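Local coordinates for protein glycosyl hydrolase, family 38 (Enterococcus faecalis, PDB 5KBP) that probably hydrolyses alpha-mannosidic linkages in carbohydrates, as a bacterial alpha-mannosidase of glycoside hydrolase family 38, at residues R303-Q316 against D362-N376. Sequence-based numbering, arbitrary orientation.
Sequences RVYLKQWNTKVQRQ and DEVHRGMMTRFENAN. With SO4 (sulfate ion), chain F.
Helices 304-316 and 362-376 run side by side in the same direction, their axes 21° apart and 9.7 Å at closest approach, and the paired CA atoms draw together from 7.5 Å at Leu306-Met369 to 5.2 Å at Val313-Asn376. Phe372 is a knob in the hole formed by Leu306, Trp309, Asn310 and Val313: CB of Trp309 lies over its ring face, 4.0 Å from the centroid. Reciprocally, Trp309 wedges among Met369, Phe372, Glu373 and Asn376. Met369, bent at chi2 (-76°), folds its thioether over one face of the indole, with SD 4.2 Å from the five-membered-ring centroid, a Met-aromatic contact. The same sulfur meets the Tyr305 ring at its edge, while the methyl CE reaches Leu306 CD2. Where the helices begin, the extended Arg303 chain lays CD over the face of the His365 ring, 3.6 Å from its centroid, a CH-pi contact. Arg303 NH2 donates to Asp362 OD1 at 2.8 Å in a salt bridge, and NH1 bonds to Tyr305 OH; both partners lie in the guanidinium plane, which fixes its rotation. Glu571 adds a second carboxylate at NE. At the other end, Lys312 NZ donates a hydrogen bond to O4 of a sulfate at 3.1 Å, the ion probably coming from the crystallisation liquor, and Asn376 ND2 bonds weakly to the same ion. This parallel pair belongs to the helical middle domain of the family: Leu347 of helix 337-348 packs on Asn310, Val313 and Phe372, Tyr774 and Phe776 of strand 772-783 cover Val304, Tyr305 and Gln308, and Arg366 forms a salt bridge with Glu373 of the second subunit.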
loop_
_atom_site.group_PDB
_atom_site.type_symbol
_atom_site.label_atom_id
_atom_site.label_comp_id
_atom_site.label_asym_id
_atom_site.label_seq_id
_atom_site.Cartn_x
_atom_site.Cartn_y
_atom_site.Cartn_z
ATOM N N ARG A 303 -6.210 -16.345 -5.244
ATOM C CA ARG A 303 -5.294 -15.575 -4.402
ATOM C C ARG A 303 -5.568 -15.836 -2.918
ATOM O O ARG A 303 -6.071 -14.987 -2.183
ATOM C CB ARG A 303 -5.390 -14.080 -4.723
ATOM C CG ARG A 303 -5.093 -13.723 -6.171
ATOM C CD ARG A 303 -5.255 -12.229 -6.400
ATOM N NE ARG A 303 -5.028 -11.840 -7.789
ATOM C CZ ARG A 303 -3.892 -11.323 -8.248
ATOM N NH1 ARG A 303 -2.865 -11.131 -7.430
ATOM N NH2 ARG A 303 -3.784 -10.993 -9.528
ATOM N N VAL A 304 -5.207 -17.051 -2.499
ATOM C CA VAL A 304 -5.550 -17.518 -1.157
ATOM C C VAL A 304 -4.901 -16.651 -0.083
ATOM O O VAL A 304 -5.416 -16.547 1.037
ATOM C CB VAL A 304 -5.162 -19.003 -1.003
ATOM C CG1 VAL A 304 -3.658 -19.186 -1.156
ATOM C CG2 VAL A 304 -5.653 -19.558 0.329
ATOM N N TYR A 305 -3.776 -16.004 -0.404
ATOM C CA TYR A 305 -3.109 -15.159 0.581
ATOM C C TYR A 305 -3.985 -13.985 1.000
ATOM O O TYR A 305 -3.887 -13.515 2.139
ATOM C CB TYR A 305 -1.769 -14.662 0.034
ATOM C CG TYR A 305 -1.868 -13.851 -1.239
ATOM C CD1 TYR A 305 -1.819 -14.467 -2.483
ATOM C CD2 TYR A 305 -1.994 -12.467 -1.199
ATOM C CE1 TYR A 305 -1.901 -13.730 -3.650
ATOM C CE2 TYR A 305 -2.078 -11.722 -2.361
ATOM C CZ TYR A 305 -2.030 -12.359 -3.583
ATOM O OH TYR A 305 -2.113 -11.622 -4.743
ATOM N N LEU A 306 -4.842 -13.500 0.099
ATOM C CA LEU A 306 -5.810 -12.476 0.476
ATOM C C LEU A 306 -6.787 -13.011 1.515
ATOM O O LEU A 306 -7.087 -12.339 2.510
ATOM C CB LEU A 306 -6.566 -11.985 -0.761
ATOM C CG LEU A 306 -5.781 -11.263 -1.854
ATOM C CD1 LEU A 306 -6.675 -11.005 -3.053
ATOM C CD2 LEU A 306 -5.200 -9.960 -1.333
ATOM N N LYS A 307 -7.299 -14.225 1.296
ATOM C CA LYS A 307 -8.250 -14.813 2.233
ATOM C C LYS A 307 -7.588 -15.121 3.569
ATOM O O LYS A 307 -8.220 -14.995 4.625
ATOM C CB LYS A 307 -8.866 -16.081 1.638
ATOM C CG LYS A 307 -10.023 -15.845 0.674
ATOM C CD LYS A 307 -9.559 -15.321 -0.672
ATOM C CE LYS A 307 -10.709 -15.293 -1.662
ATOM N NZ LYS A 307 -10.291 -14.730 -2.974
ATOM N N GLN A 308 -6.318 -15.531 3.545
ATOM C CA GLN A 308 -5.606 -15.804 4.789
ATOM C C GLN A 308 -5.400 -14.527 5.593
ATOM O O GLN A 308 -5.614 -14.507 6.811
ATOM C CB GLN A 308 -4.269 -16.480 4.491
ATOM C CG GLN A 308 -4.400 -17.897 3.959
ATOM C CD GLN A 308 -3.060 -18.544 3.674
ATOM O OE1 GLN A 308 -2.129 -17.892 3.200
ATOM N NE2 GLN A 308 -2.954 -19.833 3.968
ATOM N N TRP A 309 -4.982 -13.448 4.928
ATOM C CA TRP A 309 -4.809 -12.177 5.621
ATOM C C TRP A 309 -6.139 -11.641 6.132
ATOM O O TRP A 309 -6.208 -11.076 7.230
ATOM C CB TRP A 309 -4.141 -11.160 4.695
ATOM C CG TRP A 309 -2.652 -11.153 4.805
ATOM C CD1 TRP A 309 -1.774 -11.912 4.091
ATOM C CD2 TRP A 309 -1.863 -10.350 5.689
ATOM N NE1 TRP A 309 -0.485 -11.631 4.475
ATOM C CE2 TRP A 309 -0.513 -10.674 5.455
ATOM C CE3 TRP A 309 -2.168 -9.386 6.655
ATOM C CZ2 TRP A 309 0.530 -10.070 6.152
ATOM C CZ3 TRP A 309 -1.132 -8.789 7.347
ATOM C CH2 TRP A 309 0.201 -9.132 7.092
ATOM N N ASN A 310 -7.208 -11.808 5.351
ATOM C CA ASN A 310 -8.516 -11.331 5.787
ATOM C C ASN A 310 -8.970 -12.061 7.045
ATOM O O ASN A 310 -9.463 -11.439 7.993
ATOM C CB ASN A 310 -9.540 -11.502 4.665
ATOM C CG ASN A 310 -10.831 -10.764 4.944
ATOM O OD1 ASN A 310 -10.839 -9.739 5.628
ATOM N ND2 ASN A 310 -11.935 -11.284 4.419
ATOM N N THR A 311 -8.806 -13.386 7.072
ATOM C CA THR A 311 -9.119 -14.149 8.275
ATOM C C THR A 311 -8.287 -13.672 9.459
ATOM O O THR A 311 -8.803 -13.524 10.572
ATOM C CB THR A 311 -8.891 -15.643 8.027
ATOM O OG1 THR A 311 -9.826 -16.119 7.052
ATOM C CG2 THR A 311 -9.066 -16.437 9.314
ATOM N N LYS A 312 -6.998 -13.405 9.232
ATOM C CA LYS A 312 -6.117 -13.006 10.325
ATOM C C LYS A 312 -6.509 -11.646 10.888
ATOM O O LYS A 312 -6.606 -11.471 12.109
ATOM C CB LYS A 312 -4.664 -12.995 9.845
ATOM C CG LYS A 312 -3.682 -12.455 10.870
ATOM C CD LYS A 312 -2.241 -12.664 10.430
ATOM C CE LYS A 312 -1.955 -11.961 9.114
ATOM N NZ LYS A 312 -0.539 -12.144 8.687
ATOM N N VAL A 313 -6.739 -10.664 10.011
ATOM C CA VAL A 313 -7.066 -9.317 10.471
ATOM C C VAL A 313 -8.433 -9.293 11.144
ATOM O O VAL A 313 -8.643 -8.574 12.129
ATOM C CB VAL A 313 -6.991 -8.325 9.295
ATOM C CG1 VAL A 313 -7.396 -6.925 9.741
ATOM C CG2 VAL A 313 -5.591 -8.310 8.702
ATOM N N GLN A 314 -9.382 -10.081 10.633
ATOM C CA GLN A 314 -10.719 -10.106 11.219
ATOM C C GLN A 314 -10.692 -10.684 12.629
ATOM O O GLN A 314 -11.306 -10.129 13.548
ATOM C CB GLN A 314 -11.668 -10.902 10.322
ATOM C CG GLN A 314 -12.103 -10.155 9.070
ATOM C CD GLN A 314 -12.835 -11.047 8.089
ATOM O OE1 GLN A 314 -13.710 -10.592 7.352
ATOM N NE2 GLN A 314 -12.475 -12.325 8.070
ATOM N N ARG A 315 -9.983 -11.799 12.822
ATOM C CA ARG A 315 -9.832 -12.351 14.166
ATOM C C ARG A 315 -9.098 -11.381 15.082
ATOM O O ARG A 315 -9.407 -11.290 16.276
ATOM C CB ARG A 315 -9.094 -13.687 14.105
ATOM C CG ARG A 315 -9.797 -14.747 13.276
ATOM C CD ARG A 315 -11.116 -15.152 13.903
ATOM N NE ARG A 315 -12.115 -15.495 12.895
ATOM C CZ ARG A 315 -12.987 -14.632 12.385
ATOM N NH1 ARG A 315 -13.861 -15.029 11.469
ATOM N NH2 ARG A 315 -12.987 -13.369 12.791
ATOM N N GLN A 316 -8.127 -10.644 14.537
ATOM C CA GLN A 316 -7.373 -9.687 15.339
ATOM C C GLN A 316 -8.265 -8.576 15.879
ATOM O O GLN A 316 -8.041 -8.085 16.991
ATOM C CB GLN A 316 -6.232 -9.097 14.507
ATOM C CG GLN A 316 -5.389 -8.063 15.232
ATOM C CD GLN A 316 -4.577 -8.664 16.358
ATOM O OE1 GLN A 316 -4.039 -9.763 16.232
ATOM N NE2 GLN A 316 -4.489 -7.947 17.473
ATOM N N ASP A 362 -3.137 -7.103 -10.914
ATOM C CA ASP A 362 -2.117 -7.275 -9.879
ATOM C C ASP A 362 -1.953 -6.024 -9.026
ATOM O O ASP A 362 -1.744 -6.119 -7.811
ATOM C CB ASP A 362 -0.780 -7.652 -10.515
ATOM C CG ASP A 362 -0.815 -9.007 -11.187
ATOM O OD1 ASP A 362 -1.823 -9.727 -11.031
ATOM O OD2 ASP A 362 0.174 -9.355 -11.861
ATOM N N GLU A 363 -2.031 -4.842 -9.643
ATOM C CA GLU A 363 -1.817 -3.608 -8.894
ATOM C C GLU A 363 -2.856 -3.431 -7.797
ATOM O O GLU A 363 -2.546 -2.894 -6.727
ATOM C CB GLU A 363 -1.838 -2.402 -9.836
ATOM C CG GLU A 363 -0.740 -2.396 -10.888
ATOM C CD GLU A 363 -1.056 -3.286 -12.075
ATOM O OE1 GLU A 363 -0.135 -3.964 -12.575
ATOM O OE2 GLU A 363 -2.229 -3.310 -12.503
ATOM N N VAL A 364 -4.088 -3.883 -8.041
ATOM C CA VAL A 364 -5.146 -3.746 -7.045
ATOM C C VAL A 364 -4.823 -4.573 -5.807
ATOM O O VAL A 364 -4.942 -4.098 -4.671
ATOM C CB VAL A 364 -6.505 -4.148 -7.648
ATOM C CG1 VAL A 364 -7.542 -4.318 -6.551
ATOM C CG2 VAL A 364 -6.964 -3.118 -8.672
ATOM N N HIS A 365 -4.392 -5.818 -6.010
ATOM C CA HIS A 365 -4.233 -6.737 -4.889
ATOM C C HIS A 365 -2.954 -6.482 -4.102
ATOM O O HIS A 365 -2.906 -6.778 -2.904
ATOM C CB HIS A 365 -4.287 -8.179 -5.391
ATOM C CG HIS A 365 -5.617 -8.561 -5.958
ATOM N ND1 HIS A 365 -5.767 -9.077 -7.227
ATOM C CD2 HIS A 365 -6.864 -8.488 -5.433
ATOM C CE1 HIS A 365 -7.045 -9.317 -7.456
ATOM N NE2 HIS A 365 -7.733 -8.963 -6.385
ATOM N N ARG A 366 -1.914 -5.942 -4.743
ATOM C CA ARG A 366 -0.770 -5.464 -3.975
ATOM C C ARG A 366 -1.164 -4.296 -3.085
ATOM O O ARG A 366 -0.618 -4.137 -1.989
ATOM C CB ARG A 366 0.376 -5.064 -4.906
ATOM C CG ARG A 366 0.980 -6.222 -5.682
ATOM C CD ARG A 366 2.376 -5.888 -6.179
ATOM N NE ARG A 366 2.388 -4.689 -7.011
ATOM C CZ ARG A 366 2.189 -4.690 -8.324
ATOM N NH1 ARG A 366 1.961 -5.832 -8.959
ATOM N NH2 ARG A 366 2.216 -3.552 -9.004
ATOM N N GLY A 367 -2.117 -3.477 -3.535
ATOM C CA GLY A 367 -2.626 -2.408 -2.694
ATOM C C GLY A 367 -3.494 -2.911 -1.560
ATOM O O GLY A 367 -3.577 -2.271 -0.508
ATOM N N MET A 368 -4.158 -4.054 -1.755
ATOM C CA MET A 368 -4.925 -4.660 -0.672
ATOM C C MET A 368 -4.014 -5.156 0.441
ATOM O O MET A 368 -4.387 -5.097 1.619
ATOM C CB MET A 368 -5.776 -5.817 -1.201
ATOM C CG MET A 368 -6.878 -5.410 -2.158
ATOM S SD MET A 368 -7.836 -6.836 -2.704
ATOM C CE MET A 368 -8.397 -7.483 -1.130
ATOM N N MET A 369 -2.828 -5.659 0.090
ATOM C CA MET A 369 -1.883 -6.109 1.106
ATOM C C MET A 369 -1.462 -4.963 2.015
ATOM O O MET A 369 -1.290 -5.152 3.225
ATOM C CB MET A 369 -0.661 -6.743 0.443
ATOM C CG MET A 369 -0.898 -8.127 -0.148
ATOM S SD MET A 369 -0.982 -9.435 1.093
ATOM C CE MET A 369 -2.744 -9.632 1.271
ATOM N N THR A 370 -1.296 -3.764 1.451
ATOM C CA THR A 370 -0.970 -2.601 2.272
ATOM C C THR A 370 -2.098 -2.290 3.247
ATOM O O THR A 370 -1.849 -1.996 4.423
ATOM C CB THR A 370 -0.677 -1.392 1.382
ATOM O OG1 THR A 370 0.512 -1.631 0.618
ATOM C CG2 THR A 370 -0.488 -0.135 2.224
ATOM N N ARG A 371 -3.346 -2.358 2.779
ATOM C CA ARG A 371 -4.484 -2.150 3.669
ATOM C C ARG A 371 -4.534 -3.216 4.755
ATOM O O ARG A 371 -4.822 -2.914 5.919
ATOM C CB ARG A 371 -5.786 -2.146 2.870
ATOM C CG ARG A 371 -5.847 -1.120 1.748
ATOM C CD ARG A 371 -7.283 -0.933 1.284
ATOM N NE ARG A 371 -7.388 -0.081 0.103
ATOM C CZ ARG A 371 -7.564 -0.537 -1.133
ATOM N NH1 ARG A 371 -7.654 0.311 -2.149
ATOM N NH2 ARG A 371 -7.653 -1.841 -1.354
ATOM N N PHE A 372 -4.261 -4.471 4.390
ATOM C CA PHE A 372 -4.237 -5.548 5.375
ATOM C C PHE A 372 -3.160 -5.306 6.426
ATOM O O PHE A 372 -3.405 -5.459 7.628
ATOM C CB PHE A 372 -4.018 -6.890 4.677
ATOM C CG PHE A 372 -5.282 -7.525 4.170
ATOM C CD1 PHE A 372 -6.402 -7.607 4.978
ATOM C CD2 PHE A 372 -5.351 -8.039 2.884
ATOM C CE1 PHE A 372 -7.565 -8.190 4.514
ATOM C CE2 PHE A 372 -6.509 -8.624 2.417
ATOM C CZ PHE A 372 -7.618 -8.699 3.232
ATOM N N GLU A 373 -1.957 -4.927 5.987
ATOM C CA GLU A 373 -0.875 -4.647 6.927
ATOM C C GLU A 373 -1.248 -3.513 7.873
ATOM O O GLU A 373 -1.014 -3.603 9.084
ATOM C CB GLU A 373 0.406 -4.301 6.166
ATOM C CG GLU A 373 0.985 -5.438 5.337
ATOM C CD GLU A 373 1.978 -6.279 6.110
ATOM O OE1 GLU A 373 2.474 -7.279 5.548
ATOM O OE2 GLU A 373 2.267 -5.937 7.274
ATOM N N ASN A 374 -1.842 -2.443 7.340
ATOM C CA ASN A 374 -2.163 -1.280 8.162
ATOM C C ASN A 374 -3.273 -1.594 9.157
ATOM O O ASN A 374 -3.174 -1.249 10.341
ATOM C CB ASN A 374 -2.550 -0.101 7.268
ATOM C CG ASN A 374 -1.364 0.472 6.516
ATOM O OD1 ASN A 374 -0.219 0.337 6.948
ATOM N ND2 ASN A 374 -1.634 1.118 5.388
ATOM N N ALA A 375 -4.344 -2.242 8.695
ATOM C CA ALA A 375 -5.421 -2.624 9.601
ATOM C C ALA A 375 -4.925 -3.597 10.663
ATOM O O ALA A 375 -5.301 -3.491 11.836
ATOM C CB ALA A 375 -6.581 -3.234 8.815
ATOM N N ASN A 376 -4.067 -4.542 10.271
ATOM C CA ASN A 376 -3.560 -5.528 11.222
ATOM C C ASN A 376 -2.690 -4.872 12.288
ATOM O O ASN A 376 -2.753 -5.244 13.464
ATOM C CB ASN A 376 -2.782 -6.617 10.481
ATOM C CG ASN A 376 -2.359 -7.755 11.390
ATOM O OD1 ASN A 376 -3.196 -8.414 12.006
ATOM N ND2 ASN A 376 -1.057 -8.003 11.462
HETATM S S SO4 F . 1.054 -11.054 12.429
HETATM O O1 SO4 F . 1.469 -9.657 12.502
HETATM O O2 SO4 F . 1.757 -11.826 13.450
HETATM O O3 SO4 F . -0.384 -11.146 12.661
HETATM O O4 SO4 F . 1.370 -11.590 11.109
#